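Local coordinates for protein ATP-dependent DNA helicase PIF1 (Candida albicans, PDB 7OTJ) that probably couples ATP hydrolysis to 5'-3' unwinding of duplex DNA, G-quadruplexes and forked RNA-DNA hybrids, protecting nuclear and mitochondrial genome stability, at residues 84-89 / 123-127; 260-264 / 440-444; 403-408 / 418-423; 168-172 / 502-508; 293-299 / 443-448. All coordinates share one frame; numbering follows the deposited sequence.

Contact 1 (84-89 / 123-127); sequences LIKKIK and IAKNL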
# COMPACT_ATOMS: atom_id res chain seq x y z
N LEU A 84 -11.11 -16.87 14.97
CA LEU A 84 -10.70 -15.49 14.79
C LEU A 84 -11.26 -14.59 15.88
O LEU A 84 -10.60 -13.63 16.32
CB LEU A 84 -11.13 -14.99 13.42
CG LEU A 84 -10.53 -15.71 12.21
CD1 LEU A 84 -11.04 -15.07 10.93
CD2 LEU A 84 -9.00 -15.70 12.27
N ILE A 85 -12.50 -14.85 16.32
CA ILE A 85 -13.11 -14.02 17.34
C ILE A 85 -12.39 -14.17 18.67
O ILE A 85 -12.17 -13.19 19.39
CB ILE A 85 -14.61 -14.36 17.48
CG1 ILE A 85 -15.35 -13.94 16.22
CG2 ILE A 85 -15.21 -13.68 18.69
CD1 ILE A 85 -16.78 -14.40 16.18
N LYS A 86 -12.01 -15.40 19.03
CA LYS A 86 -11.28 -15.60 20.28
C LYS A 86 -9.92 -14.91 20.24
O LYS A 86 -9.51 -14.29 21.22
CB LYS A 86 -11.13 -17.09 20.58
CG LYS A 86 -12.44 -17.86 20.69
CD LYS A 86 -12.29 -19.15 21.51
CE LYS A 86 -11.19 -20.04 20.97
NZ LYS A 86 -11.40 -20.40 19.54
N LYS A 87 -9.23 -15.00 19.10
CA LYS A 87 -7.93 -14.34 18.98
C LYS A 87 -8.06 -12.84 19.15
O LYS A 87 -7.27 -12.21 19.87
CB LYS A 87 -7.29 -14.67 17.62
CG LYS A 87 -5.93 -14.03 17.42
CD LYS A 87 -5.35 -14.38 16.06
CE LYS A 87 -3.96 -13.81 15.89
NZ LYS A 87 -3.34 -14.21 14.60
N ILE A 88 -9.05 -12.23 18.49
CA ILE A 88 -9.24 -10.79 18.61
C ILE A 88 -9.63 -10.41 20.03
O ILE A 88 -9.24 -9.34 20.52
CB ILE A 88 -10.28 -10.32 17.58
CG1 ILE A 88 -9.73 -10.56 16.17
CG2 ILE A 88 -10.64 -8.86 17.79
CD1 ILE A 88 -10.71 -10.27 15.06
N LYS A 89 -10.36 -11.28 20.73
CA LYS A 89 -10.75 -10.96 22.10
C LYS A 89 -9.56 -11.02 23.05
O LYS A 89 -9.57 -10.36 24.10
CB LYS A 89 -11.85 -11.91 22.57
CG LYS A 89 -13.23 -11.57 22.02
CD LYS A 89 -14.31 -12.48 22.58
CE LYS A 89 -15.68 -12.12 22.02
NZ LYS A 89 -16.76 -12.98 22.58
N ILE A 123 -17.49 -10.85 12.40
CA ILE A 123 -16.74 -10.49 13.60
C ILE A 123 -17.24 -9.17 14.15
O ILE A 123 -17.38 -9.01 15.37
CB ILE A 123 -15.23 -10.45 13.29
CG1 ILE A 123 -14.61 -11.84 13.46
CG2 ILE A 123 -14.51 -9.46 14.18
CD1 ILE A 123 -13.90 -12.36 12.25
N ALA A 124 -17.52 -8.22 13.26
CA ALA A 124 -18.10 -6.95 13.69
C ALA A 124 -19.37 -7.16 14.49
O ALA A 124 -19.52 -6.62 15.60
CB ALA A 124 -18.37 -6.07 12.47
N LYS A 125 -20.31 -7.95 13.95
CA LYS A 125 -21.56 -8.20 14.65
C LYS A 125 -21.31 -8.86 16.01
O LYS A 125 -21.88 -8.44 17.02
CB LYS A 125 -22.48 -9.06 13.79
CG LYS A 125 -22.88 -8.39 12.47
CD LYS A 125 -23.68 -9.33 11.58
CE LYS A 125 -24.03 -8.65 10.27
NZ LYS A 125 -24.87 -9.52 9.41
N ASN A 126 -20.46 -9.88 16.04
CA ASN A 126 -20.27 -10.65 17.27
C ASN A 126 -19.65 -9.79 18.37
O ASN A 126 -20.20 -9.70 19.47
CB ASN A 126 -19.40 -11.87 17.00
CG ASN A 126 -19.36 -12.83 18.17
OD1 ASN A 126 -20.14 -13.78 18.23
ND2 ASN A 126 -18.47 -12.57 19.12
N LEU A 127 -18.51 -9.17 18.08
CA LEU A 127 -17.79 -8.43 19.11
C LEU A 127 -18.59 -7.25 19.63
O LEU A 127 -18.41 -6.84 20.78
CB LEU A 127 -16.45 -7.95 18.56
CG LEU A 127 -15.48 -9.01 18.05
CD1 LEU A 127 -14.19 -8.35 17.64
CD2 LEU A 127 -15.22 -10.05 19.11

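Contact 2 (260-264 / 440-444); sequences VYNSV and IQFPL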
# COMPACT_ATOMS: atom_id res chain seq x y z
N VAL A 260 27.25 -3.77 4.33
CA VAL A 260 26.32 -4.88 4.54
C VAL A 260 25.89 -4.86 6.00
O VAL A 260 26.72 -4.98 6.91
CB VAL A 260 26.95 -6.23 4.18
CG1 VAL A 260 25.97 -7.36 4.47
CG2 VAL A 260 27.39 -6.25 2.72
N TYR A 261 24.59 -4.70 6.22
CA TYR A 261 24.00 -4.68 7.55
C TYR A 261 23.19 -5.96 7.72
O TYR A 261 22.10 -6.09 7.14
CB TYR A 261 23.12 -3.46 7.75
CG TYR A 261 23.85 -2.15 7.90
CD1 TYR A 261 24.61 -1.89 9.03
CD2 TYR A 261 23.76 -1.16 6.93
CE1 TYR A 261 25.27 -0.69 9.18
CE2 TYR A 261 24.41 0.04 7.07
CZ TYR A 261 25.17 0.27 8.20
OH TYR A 261 25.83 1.47 8.36
N ASN A 262 23.70 -6.88 8.52
CA ASN A 262 22.96 -8.10 8.85
C ASN A 262 22.03 -7.83 10.02
O ASN A 262 22.38 -7.12 10.96
CB ASN A 262 23.92 -9.24 9.17
CG ASN A 262 24.74 -9.67 7.97
OD1 ASN A 262 24.22 -9.78 6.86
ND2 ASN A 262 26.03 -9.92 8.19
N SER A 263 20.83 -8.41 9.94
CA SER A 263 19.85 -8.26 11.01
C SER A 263 20.16 -9.22 12.15
O SER A 263 20.66 -10.33 11.95
CB SER A 263 18.44 -8.53 10.49
OG SER A 263 18.29 -9.89 10.13
N VAL A 264 19.82 -8.79 13.36
CA VAL A 264 19.91 -9.63 14.54
C VAL A 264 18.54 -10.26 14.75
O VAL A 264 17.58 -9.57 15.07
CB VAL A 264 20.36 -8.84 15.78
CG1 VAL A 264 20.46 -9.77 16.98
CG2 VAL A 264 21.68 -8.14 15.51
N ILE A 440 16.01 -7.08 14.58
CA ILE A 440 16.54 -5.74 14.73
C ILE A 440 17.28 -5.40 13.45
O ILE A 440 18.20 -6.13 13.04
CB ILE A 440 17.45 -5.62 15.96
CG1 ILE A 440 16.66 -5.95 17.23
CG2 ILE A 440 18.05 -4.22 16.04
CD1 ILE A 440 17.48 -5.90 18.50
N GLN A 441 16.87 -4.31 12.80
CA GLN A 441 17.44 -3.89 11.53
C GLN A 441 17.14 -2.41 11.37
O GLN A 441 16.20 -1.88 11.97
CB GLN A 441 16.86 -4.70 10.37
CG GLN A 441 17.38 -4.33 8.98
CD GLN A 441 18.85 -4.68 8.81
OE1 GLN A 441 19.73 -3.95 9.25
NE2 GLN A 441 19.11 -5.80 8.15
N PHE A 442 17.95 -1.74 10.56
CA PHE A 442 17.62 -0.39 10.16
C PHE A 442 16.35 -0.39 9.33
O PHE A 442 16.16 -1.28 8.49
CB PHE A 442 18.77 0.24 9.37
CG PHE A 442 20.05 0.34 10.15
CD1 PHE A 442 20.32 1.46 10.92
CD2 PHE A 442 20.97 -0.70 10.14
CE1 PHE A 442 21.48 1.55 11.65
CE2 PHE A 442 22.13 -0.61 10.87
CZ PHE A 442 22.39 0.51 11.62
N PRO A 443 15.45 0.57 9.54
CA PRO A 443 14.17 0.58 8.81
C PRO A 443 14.30 1.11 7.39
O PRO A 443 13.69 2.11 7.01
CB PRO A 443 13.30 1.48 9.70
CG PRO A 443 14.28 2.44 10.27
CD PRO A 443 15.53 1.66 10.53
N LEU A 444 15.08 0.41 6.57
CA LEU A 444 15.34 0.85 5.21
C LEU A 444 15.35 -0.34 4.26
O LEU A 444 15.75 -1.44 4.63
CB LEU A 444 16.69 1.58 5.11
CG LEU A 444 16.90 2.85 5.94
CD1 LEU A 444 18.35 3.30 5.87
CD2 LEU A 444 15.96 3.96 5.49
O HOH W 1 21.36 -4.82 11.47

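Contact 3 (403-408 / 418-423); sequences YPLVKF and TVVVEP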
# COMPACT_ATOMS: atom_id res chain seq x y z
N TYR A 403 25.93 4.08 11.53
CA TYR A 403 24.56 4.25 11.06
C TYR A 403 24.52 4.94 9.70
O TYR A 403 25.37 5.78 9.39
CB TYR A 403 23.74 5.06 12.06
CG TYR A 403 23.48 4.36 13.38
CD1 TYR A 403 23.88 3.04 13.58
CD2 TYR A 403 22.84 5.01 14.42
CE1 TYR A 403 23.64 2.40 14.78
CE2 TYR A 403 22.59 4.38 15.62
CZ TYR A 403 23.00 3.07 15.79
OH TYR A 403 22.75 2.45 16.99
N PRO A 404 23.55 4.60 8.85
CA PRO A 404 23.37 5.32 7.59
C PRO A 404 22.91 6.76 7.81
O PRO A 404 22.08 7.04 8.68
CB PRO A 404 22.29 4.51 6.86
CG PRO A 404 22.32 3.16 7.50
CD PRO A 404 22.67 3.41 8.94
N LEU A 405 23.44 7.66 7.00
CA LEU A 405 23.00 9.05 6.94
C LEU A 405 22.13 9.21 5.70
O LEU A 405 22.62 9.07 4.58
CB LEU A 405 24.19 10.00 6.91
CG LEU A 405 23.85 11.49 6.93
CD1 LEU A 405 23.08 11.82 8.20
CD2 LEU A 405 25.12 12.31 6.84
N VAL A 406 20.85 9.50 5.90
CA VAL A 406 19.87 9.45 4.83
C VAL A 406 19.12 10.78 4.77
O VAL A 406 18.66 11.29 5.80
CB VAL A 406 18.88 8.28 5.00
CG1 VAL A 406 17.93 8.21 3.82
CG2 VAL A 406 19.64 6.97 5.15
N LYS A 407 18.98 11.32 3.56
CA LYS A 407 18.24 12.55 3.30
C LYS A 407 16.89 12.17 2.69
O LYS A 407 16.84 11.59 1.61
CB LYS A 407 19.01 13.46 2.35
CG LYS A 407 18.25 14.69 1.90
CD LYS A 407 18.85 15.28 0.63
CE LYS A 407 18.70 14.34 -0.56
NZ LYS A 407 17.28 13.97 -0.85
N PHE A 408 15.81 12.53 3.38
CA PHE A 408 14.46 12.06 3.06
C PHE A 408 13.64 13.19 2.45
O PHE A 408 13.48 14.25 3.08
CB PHE A 408 13.76 11.52 4.30
CG PHE A 408 14.23 10.15 4.73
CD1 PHE A 408 13.87 9.02 4.01
CD2 PHE A 408 14.99 9.99 5.88
CE1 PHE A 408 14.29 7.76 4.41
CE2 PHE A 408 15.40 8.73 6.29
CZ PHE A 408 15.05 7.62 5.55
N THR A 418 17.56 15.55 6.18
CA THR A 418 18.57 14.53 6.42
C THR A 418 18.57 14.15 7.89
O THR A 418 18.52 15.02 8.77
CB THR A 418 19.95 15.04 6.00
OG1 THR A 418 19.89 15.53 4.65
CG2 THR A 418 20.98 13.93 6.09
N VAL A 419 18.63 12.84 8.16
CA VAL A 419 18.55 12.31 9.51
C VAL A 419 19.46 11.09 9.61
O VAL A 419 19.83 10.48 8.61
CB VAL A 419 17.11 11.94 9.93
CG1 VAL A 419 16.26 13.18 10.15
CG2 VAL A 419 16.47 11.04 8.88
N VAL A 420 19.83 10.76 10.84
CA VAL A 420 20.64 9.58 11.12
C VAL A 420 19.71 8.43 11.47
O VAL A 420 18.99 8.48 12.48
CB VAL A 420 21.65 9.86 12.25
CG1 VAL A 420 20.99 10.67 13.38
CG2 VAL A 420 22.22 8.55 12.78
N VAL A 421 19.73 7.38 10.66
CA VAL A 421 18.76 6.29 10.75
C VAL A 421 19.29 5.25 11.73
O VAL A 421 20.28 4.57 11.44
CB VAL A 421 18.48 5.67 9.38
CG1 VAL A 421 17.47 4.54 9.51
CG2 VAL A 421 17.98 6.72 8.41
N GLU A 422 18.63 5.10 12.87
CA GLU A 422 18.98 4.13 13.89
C GLU A 422 18.27 2.80 13.65
O GLU A 422 17.25 2.75 12.96
CB GLU A 422 18.63 4.67 15.28
CG GLU A 422 19.46 5.88 15.70
CD GLU A 422 19.19 6.29 17.13
OE1 GLU A 422 18.02 6.56 17.47
OE2 GLU A 422 20.16 6.34 17.92
N PRO A 423 18.78 1.70 14.20
CA PRO A 423 18.09 0.42 14.05
C PRO A 423 16.80 0.38 14.86
O PRO A 423 16.68 1.02 15.91
CB PRO A 423 19.11 -0.61 14.56
CG PRO A 423 19.97 0.16 15.49
CD PRO A 423 20.07 1.54 14.90

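Contact 4 (168-172 / 502-508); sequences FFAFE and HRKVIEF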
# COMPACT_ATOMS: atom_id res chain seq x y z
N PHE A 168 -12.61 -14.28 -5.42
CA PHE A 168 -13.90 -13.87 -4.87
C PHE A 168 -13.84 -12.37 -4.61
O PHE A 168 -13.29 -11.93 -3.60
CB PHE A 168 -14.22 -14.66 -3.60
CG PHE A 168 -15.65 -14.57 -3.18
CD1 PHE A 168 -16.66 -15.00 -4.02
CD2 PHE A 168 -15.98 -14.08 -1.93
CE1 PHE A 168 -17.99 -14.92 -3.62
CE2 PHE A 168 -17.30 -14.00 -1.53
CZ PHE A 168 -18.30 -14.42 -2.38
N PHE A 169 -14.37 -11.58 -5.55
CA PHE A 169 -14.29 -10.13 -5.41
C PHE A 169 -15.13 -9.64 -4.24
O PHE A 169 -16.07 -10.30 -3.78
CB PHE A 169 -14.73 -9.45 -6.71
CG PHE A 169 -13.76 -9.60 -7.84
CD1 PHE A 169 -13.90 -10.62 -8.76
CD2 PHE A 169 -12.70 -8.71 -7.99
CE1 PHE A 169 -13.00 -10.77 -9.81
CE2 PHE A 169 -11.80 -8.85 -9.04
CZ PHE A 169 -11.95 -9.88 -9.95
N ALA A 170 -14.82 -8.42 -3.79
CA ALA A 170 -15.50 -7.88 -2.62
C ALA A 170 -16.98 -7.66 -2.90
O ALA A 170 -17.82 -7.89 -2.02
CB ALA A 170 -14.84 -6.57 -2.18
N PHE A 171 -17.32 -7.22 -4.12
CA PHE A 171 -18.70 -6.93 -4.47
C PHE A 171 -19.57 -8.17 -4.59
O PHE A 171 -20.78 -8.04 -4.80
CB PHE A 171 -18.77 -6.13 -5.78
CG PHE A 171 -18.07 -6.78 -6.95
CD1 PHE A 171 -18.68 -7.79 -7.67
CD2 PHE A 171 -16.82 -6.33 -7.35
CE1 PHE A 171 -18.04 -8.37 -8.76
CE2 PHE A 171 -16.18 -6.90 -8.44
CZ PHE A 171 -16.79 -7.92 -9.15
N GLU A 172 -18.99 -9.37 -4.48
CA GLU A 172 -19.77 -10.60 -4.50
C GLU A 172 -20.16 -11.07 -3.11
O GLU A 172 -21.07 -11.90 -2.99
CB GLU A 172 -18.98 -11.72 -5.19
CG GLU A 172 -18.32 -11.34 -6.51
CD GLU A 172 -17.52 -12.49 -7.09
OE1 GLU A 172 -18.15 -13.50 -7.48
OE2 GLU A 172 -16.28 -12.40 -7.14
N HIS A 502 -11.11 -9.02 -15.51
CA HIS A 502 -11.90 -10.18 -15.09
C HIS A 502 -13.34 -10.03 -15.57
O HIS A 502 -13.90 -8.94 -15.56
CB HIS A 502 -11.85 -10.35 -13.58
CG HIS A 502 -12.24 -11.73 -13.12
ND1 HIS A 502 -13.50 -12.25 -13.31
CD2 HIS A 502 -11.52 -12.69 -12.49
CE1 HIS A 502 -13.55 -13.47 -12.81
NE2 HIS A 502 -12.36 -13.77 -12.31
N ARG A 503 -13.92 -11.16 -15.99
CA ARG A 503 -15.29 -11.16 -16.49
C ARG A 503 -16.25 -10.57 -15.46
O ARG A 503 -17.18 -9.83 -15.82
CB ARG A 503 -15.72 -12.59 -16.85
CG ARG A 503 -14.61 -13.49 -17.38
CD ARG A 503 -14.50 -13.42 -18.89
NE ARG A 503 -13.82 -14.60 -19.43
CZ ARG A 503 -13.57 -14.80 -20.72
NH1 ARG A 503 -13.93 -13.91 -21.63
NH2 ARG A 503 -12.95 -15.91 -21.10
N LYS A 504 -16.06 -10.90 -14.18
CA LYS A 504 -17.00 -10.44 -13.16
C LYS A 504 -16.86 -8.95 -12.87
O LYS A 504 -17.84 -8.33 -12.43
CB LYS A 504 -16.80 -11.25 -11.87
CG LYS A 504 -17.43 -12.64 -11.94
CD LYS A 504 -17.31 -13.38 -10.62
CE LYS A 504 -18.17 -14.64 -10.62
NZ LYS A 504 -19.61 -14.38 -10.92
N VAL A 505 -15.69 -8.37 -13.12
CA VAL A 505 -15.52 -6.93 -12.92
C VAL A 505 -16.29 -6.16 -13.99
O VAL A 505 -16.96 -5.16 -13.70
CB VAL A 505 -14.03 -6.56 -12.93
CG1 VAL A 505 -13.86 -5.05 -12.87
CG2 VAL A 505 -13.29 -7.23 -11.79
N ILE A 506 -16.20 -6.61 -15.25
CA ILE A 506 -16.86 -5.91 -16.34
C ILE A 506 -18.38 -5.94 -16.17
O ILE A 506 -19.06 -4.92 -16.38
CB ILE A 506 -16.43 -6.51 -17.70
CG1 ILE A 506 -14.91 -6.56 -17.79
CG2 ILE A 506 -16.98 -5.67 -18.83
CD1 ILE A 506 -14.39 -7.06 -19.13
N GLU A 507 -18.94 -7.10 -15.81
CA GLU A 507 -20.38 -7.19 -15.58
C GLU A 507 -20.81 -6.35 -14.37
O GLU A 507 -21.94 -5.83 -14.36
CB GLU A 507 -20.82 -8.65 -15.40
CG GLU A 507 -20.33 -9.31 -14.13
CD GLU A 507 -20.80 -10.75 -14.02
OE1 GLU A 507 -21.36 -11.27 -15.00
OE2 GLU A 507 -20.62 -11.36 -12.94
N PHE A 508 -19.95 -6.23 -13.36
CA PHE A 508 -20.24 -5.36 -12.23
C PHE A 508 -20.49 -3.93 -12.69
O PHE A 508 -21.53 -3.34 -12.38
CB PHE A 508 -19.09 -5.41 -11.22
CG PHE A 508 -19.20 -4.41 -10.10
CD1 PHE A 508 -19.99 -4.67 -8.99
CD2 PHE A 508 -18.49 -3.21 -10.14
CE1 PHE A 508 -20.08 -3.75 -7.95
CE2 PHE A 508 -18.58 -2.29 -9.11
CZ PHE A 508 -19.38 -2.56 -8.01

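Contact 5 (293-299 / 443-448); sequences AQVMCIK and PLILAW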
# COMPACT_ATOMS: atom_id res chain seq x y z
N ALA A 293 22.59 5.20 -2.72
CA ALA A 293 21.59 4.19 -3.03
C ALA A 293 20.20 4.68 -2.66
O ALA A 293 19.99 5.25 -1.59
CB ALA A 293 21.91 2.89 -2.27
N GLN A 294 19.25 4.49 -3.58
CA GLN A 294 17.86 4.82 -3.30
C GLN A 294 17.32 3.94 -2.18
O GLN A 294 17.53 2.73 -2.17
CB GLN A 294 17.03 4.63 -4.57
CG GLN A 294 15.76 5.44 -4.61
CD GLN A 294 16.01 6.92 -4.85
OE1 GLN A 294 17.14 7.33 -5.11
NE2 GLN A 294 14.96 7.72 -4.75
N VAL A 295 16.58 4.55 -1.25
CA VAL A 295 16.05 3.83 -0.09
C VAL A 295 14.66 4.35 0.24
O VAL A 295 14.26 5.44 -0.16
CB VAL A 295 16.93 3.96 1.17
CG1 VAL A 295 18.24 3.21 1.02
CG2 VAL A 295 17.16 5.42 1.50
N MET A 296 13.93 3.54 0.99
CA MET A 296 12.60 3.89 1.46
C MET A 296 12.49 3.58 2.95
O MET A 296 12.81 2.47 3.38
CB MET A 296 11.52 3.12 0.69
CG MET A 296 10.18 3.07 1.40
SD MET A 296 8.89 2.28 0.43
CE MET A 296 8.01 1.37 1.69
N CYS A 297 12.04 4.56 3.72
CA CYS A 297 11.79 4.35 5.13
C CYS A 297 10.59 3.43 5.32
O CYS A 297 9.58 3.55 4.61
CB CYS A 297 11.55 5.69 5.83
SG CYS A 297 11.23 5.56 7.58
N ILE A 298 10.68 2.50 6.27
CA ILE A 298 9.60 1.55 6.47
C ILE A 298 9.02 1.62 7.88
O ILE A 298 8.37 0.68 8.33
CB ILE A 298 10.05 0.11 6.13
CG1 ILE A 298 11.16 -0.33 7.09
CG2 ILE A 298 10.51 0.02 4.69
CD1 ILE A 298 11.61 -1.76 6.88
N LYS A 299 9.22 2.74 8.58
CA LYS A 299 8.62 2.96 9.89
C LYS A 299 8.15 4.41 9.98
O LYS A 299 8.78 5.31 9.42
CB LYS A 299 9.60 2.66 11.03
CG LYS A 299 9.01 2.86 12.42
CD LYS A 299 9.90 2.29 13.51
CE LYS A 299 9.91 0.76 13.48
NZ LYS A 299 8.61 0.12 13.84
N PRO A 443 15.45 0.57 9.54
CA PRO A 443 14.17 0.58 8.81
C PRO A 443 14.30 1.11 7.39
O PRO A 443 13.69 2.11 7.01
CB PRO A 443 13.30 1.48 9.70
CG PRO A 443 14.28 2.44 10.27
CD PRO A 443 15.53 1.66 10.53
N LEU A 444 15.08 0.41 6.57
CA LEU A 444 15.34 0.85 5.21
C LEU A 444 15.35 -0.34 4.26
O LEU A 444 15.75 -1.44 4.63
CB LEU A 444 16.69 1.58 5.11
CG LEU A 444 16.90 2.85 5.94
CD1 LEU A 444 18.35 3.30 5.87
CD2 LEU A 444 15.96 3.96 5.49
N ILE A 445 14.86 -0.10 3.04
CA ILE A 445 14.97 -1.03 1.93
C ILE A 445 15.42 -0.23 0.71
O ILE A 445 15.07 0.94 0.56
CB ILE A 445 13.65 -1.77 1.63
CG1 ILE A 445 12.53 -0.77 1.37
CG2 ILE A 445 13.29 -2.72 2.77
CD1 ILE A 445 11.26 -1.42 0.91
N LEU A 446 16.23 -0.86 -0.14
CA LEU A 446 16.64 -0.21 -1.39
C LEU A 446 15.39 0.05 -2.22
O LEU A 446 14.73 -0.90 -2.66
CB LEU A 446 17.63 -1.07 -2.18
CG LEU A 446 19.04 -1.29 -1.63
CD1 LEU A 446 19.78 -2.32 -2.47
CD2 LEU A 446 19.80 0.02 -1.59
N ALA A 447 15.03 1.32 -2.41
CA ALA A 447 13.70 1.58 -2.95
C ALA A 447 13.67 1.43 -4.47
O ALA A 447 13.03 0.51 -4.98
CB ALA A 447 13.24 2.98 -2.54
N TRP A 448 14.42 2.25 -5.20
CA TRP A 448 14.67 2.09 -6.63
C TRP A 448 13.50 1.47 -7.41
O TRP A 448 12.86 2.14 -8.23
CB TRP A 448 15.94 1.28 -6.85
CG TRP A 448 17.16 2.12 -7.09
CD1 TRP A 448 17.23 3.25 -7.84
CD2 TRP A 448 18.47 1.89 -6.57
NE1 TRP A 448 18.52 3.75 -7.83
CE2 TRP A 448 19.30 2.93 -7.06
CE3 TRP A 448 19.04 0.91 -5.75
CZ2 TRP A 448 20.65 3.01 -6.75
CZ3 TRP A 448 20.38 1.00 -5.44
CH2 TRP A 448 21.17 2.04 -5.94

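Contact 1 (84-89 / 123-127)
I85 and I123 meet where the backbones of the two segments come closest, in a mostly apolar contact. Their side chains slide past one another in opposite directions, with CG1 of I85 3.5 Å from CG1 of I123. The other branch of I85, CG2, lies 3.7 Å from CD2 of L127. One turn on, I88 sends its branches to different partners: CG2 packs on L127 CD1 at 3.6 Å, while CD1 sits 4.0 Å from I123 CG2. L84 adds its CB against CD1 of I123, crossing that side chain at about a right angle.

K89 contributes mainly its aliphatic chain: extended beyond CG, it runs alongside L127, its CE 3.6 Å from L127 CD2. With CG1 anti to its carbonyl carbon (chi1 -68°), I85 brings CD1 against the amide of N126, 3.6 Å from N126 CG; N126 ND2 lies 3.5 Å from I85 CG2. No hydrogen bond joins the segments.

The axes of 84-89 and 123-127 cross at -58°, 10.7 Å apart at closest approach. Within the PIF1-like helicase region this pairs helix 81-90 with helix 114-128. F74 touches L84, I88 and I123 from a loop, and helix 92-100 packs W98 on I88 and L127, and F95 on L127.

Contact 2 (260-264 / 440-444)
Y261 receives the ring of F442 edge-on over one face. CE2 of F442 is the atom that reaches in, 3.3 Å from CD1 of Y261 and nearer the rim than the middle of the tyrosine ring; the centroids are 4.5 Å apart and the planes are inclined by 56°. Beside this pair the Q441 amide bonds to backbone. Its NE2 donates to Y261 O at 3.2 Å, approaching from above the carbonyl plane, although the oxygen lies close to the plane of the Q441 amide.

The bend of Q441 explains that reach: CG is anti to the backbone N, and the turn at chi2 (67°) brings the amide round toward 260-264. OE1 takes the amide of F442 at 3.1 Å, and a water bridges Q441 OE1 to N262 O, donating to both. NE2 also donates to P284 O, so bonds at both ends fix the amide's rotation. V264 and I440 form an antiparallel hydrogen-bonded pair, V264 N to I440 O at 3.1 Å and I440 N to V264 O at 3.0 Å.

Farther out, the hydroxyl of Y261 bonds to K402 O, and F442 also meets the ring of Y403. Strand 259-267 pairs with 435-446, which breaks after Q441, with an inverse gamma turn centred on P443, before running on; their antiparallel sheet includes Pif1 2B-domain strands, consistent with its SH3-like classification.

Contact 3 (403-408 / 418-423)
Y403 turns one ring face to P423, whose CD stands 3.9 Å from the ring centroid in a CH-pi contact, 29° off the normal. CA of E422 lies over that face as well, and E422 CG, raised on the same side, is 3.5 Å from Y403 CE2. At the edge, in the ring plane, is CG2 of V420. The other flat group, the F408 ring, has V406 CG1 of its own strand over one face and V419 CG2 at its edge, 3.5 Å from F408 CD2. CG2 of V421 reaches the same ring edge and also packs on CG2 of V406, at 3.7 Å.

Between these ends the strands pair antiparallel. V406 and V419 form the hydrogen-bonded pair: V406 N donates to V419 O at 3.1 Å, and V419 N returns the bond to V406 O at 2.8 Å. V421 N adds a nearly straight bond to P404 O (N-H...O 171°). L405 faces V420, and K407 faces T418, in non-hydrogen-bonded pairs; the chain of K407 bends at chi3 and chi4 and carries its ammonium to the ring of F416.

In this beta hairpin of 404-409 and 416-420, backbone amides supply the hydrogen bonds between the segments. V406, F408, V419 and V421 share an apolar side, where F408 meets L444 and C297 on strands 435-446 and 294-297 of the sheet, so the chemistry is that of a hydrophobic core.

Contact 4 (168-172 / 502-508)
F171 lays its ring against that of F508, and every step outward from CB finds a partner on helix 503-511. CB is 3.5 Å from F508 CE1, and CG is 3.5 Å from F508 CD1. Next, CE1 comes near CB of F508, which stands over the ring face in a CH-pi contact. The tip, CZ, ends 3.5 Å from K504 O. A chi1 of 55°, placing CG between the backbone N and the carbonyl carbon, turns the ring into this offset stack, with centroids 4.4 Å apart and planes 26° apart. F169 CB covers the opposite face of F171.

F169 directs its own edge at the face of H502, F169 CE1 lying 3.5 Å from H502 CG and the planes nearly perpendicular (83°), while V505 CG2 sits over the face of F169. The imidazole is held by its capping bond: ND1 accepts from K504 N at 3.0 Å, in the ring plane, at the N-terminus of the helix. F145 meets both F171 and F508 edge-to-face, and W176 touches F171.

On the polar side, E172 OE1 and K504 NZ form a long salt bridge of 3.8 Å; E507 is a second, equally long partner of K504. E172 OE2 is engaged by the amide of F169. Aromatic and apolar packing therefore carries most of this join between the helicase-domain loop and helix 503-511, the last of the chain, electrostatics probably adding less.

Contact 5 (293-299 / 443-448)
The carbonyl oxygen of Q294 is met twice: A447 N donates to it at 2.9 Å, from well above the carbonyl plane, and CA of L446 makes a C-H...O contact at 3.2 Å. I445 O is held in a similar way, by M296 N at 2.9 Å, nearly along the C=O axis, and by CA of V295. The return bond of this antiparallel pair, I445 N to M296 O, is weak at 3.3 Å. At the far end, I298 N reaches P443 O at 3.1 Å, again from above the carbonyl plane.

Among the side chains, Q294 CB sits almost on the normal of the five-membered ring of W448, 3.5 Å from its centroid, in a CH-pi contact; A293 covers the six-membered part on the same face. A447 CB packs on M296 CB at 3.7 Å. I298 places CG1 between its backbone N and carbonyl carbon (chi1 64°), which puts it on P443 and leaves I298 CG2 4.0 Å from I445 CG1, the two side chains crossing at about a right angle.

V295 and L444 both touch V406. Polar linkage here is entirely backbone to backbone, so strand 294-297 of the 2B domain is joined to strand 435-446 through main-chain bonds and a buried, mostly hydrocarbon interior.

Contacts 2, 3 and 5 form one cluster, their centres 11 to 13 Å apart on the same antiparallel sheet. Strand 435-446 runs through contacts 2 and 5, which share P443 and L444, while the hairpin of contact 3 packs against both through F442, P443 and V295. Contact 1 pairs two helices of the PIF1-like helicase region, its centre 35 to 40 Å from those three. Contact 4, 28 Å from contact 1, lies across the chain's centre from the sheet. That sheet, residues 259-446, comes between strands 234-237 and 449-451 of the four-stranded parallel sheet and so looks like an insertion in that domain, while contact 4 brings the chain's last helix back to the helicase region.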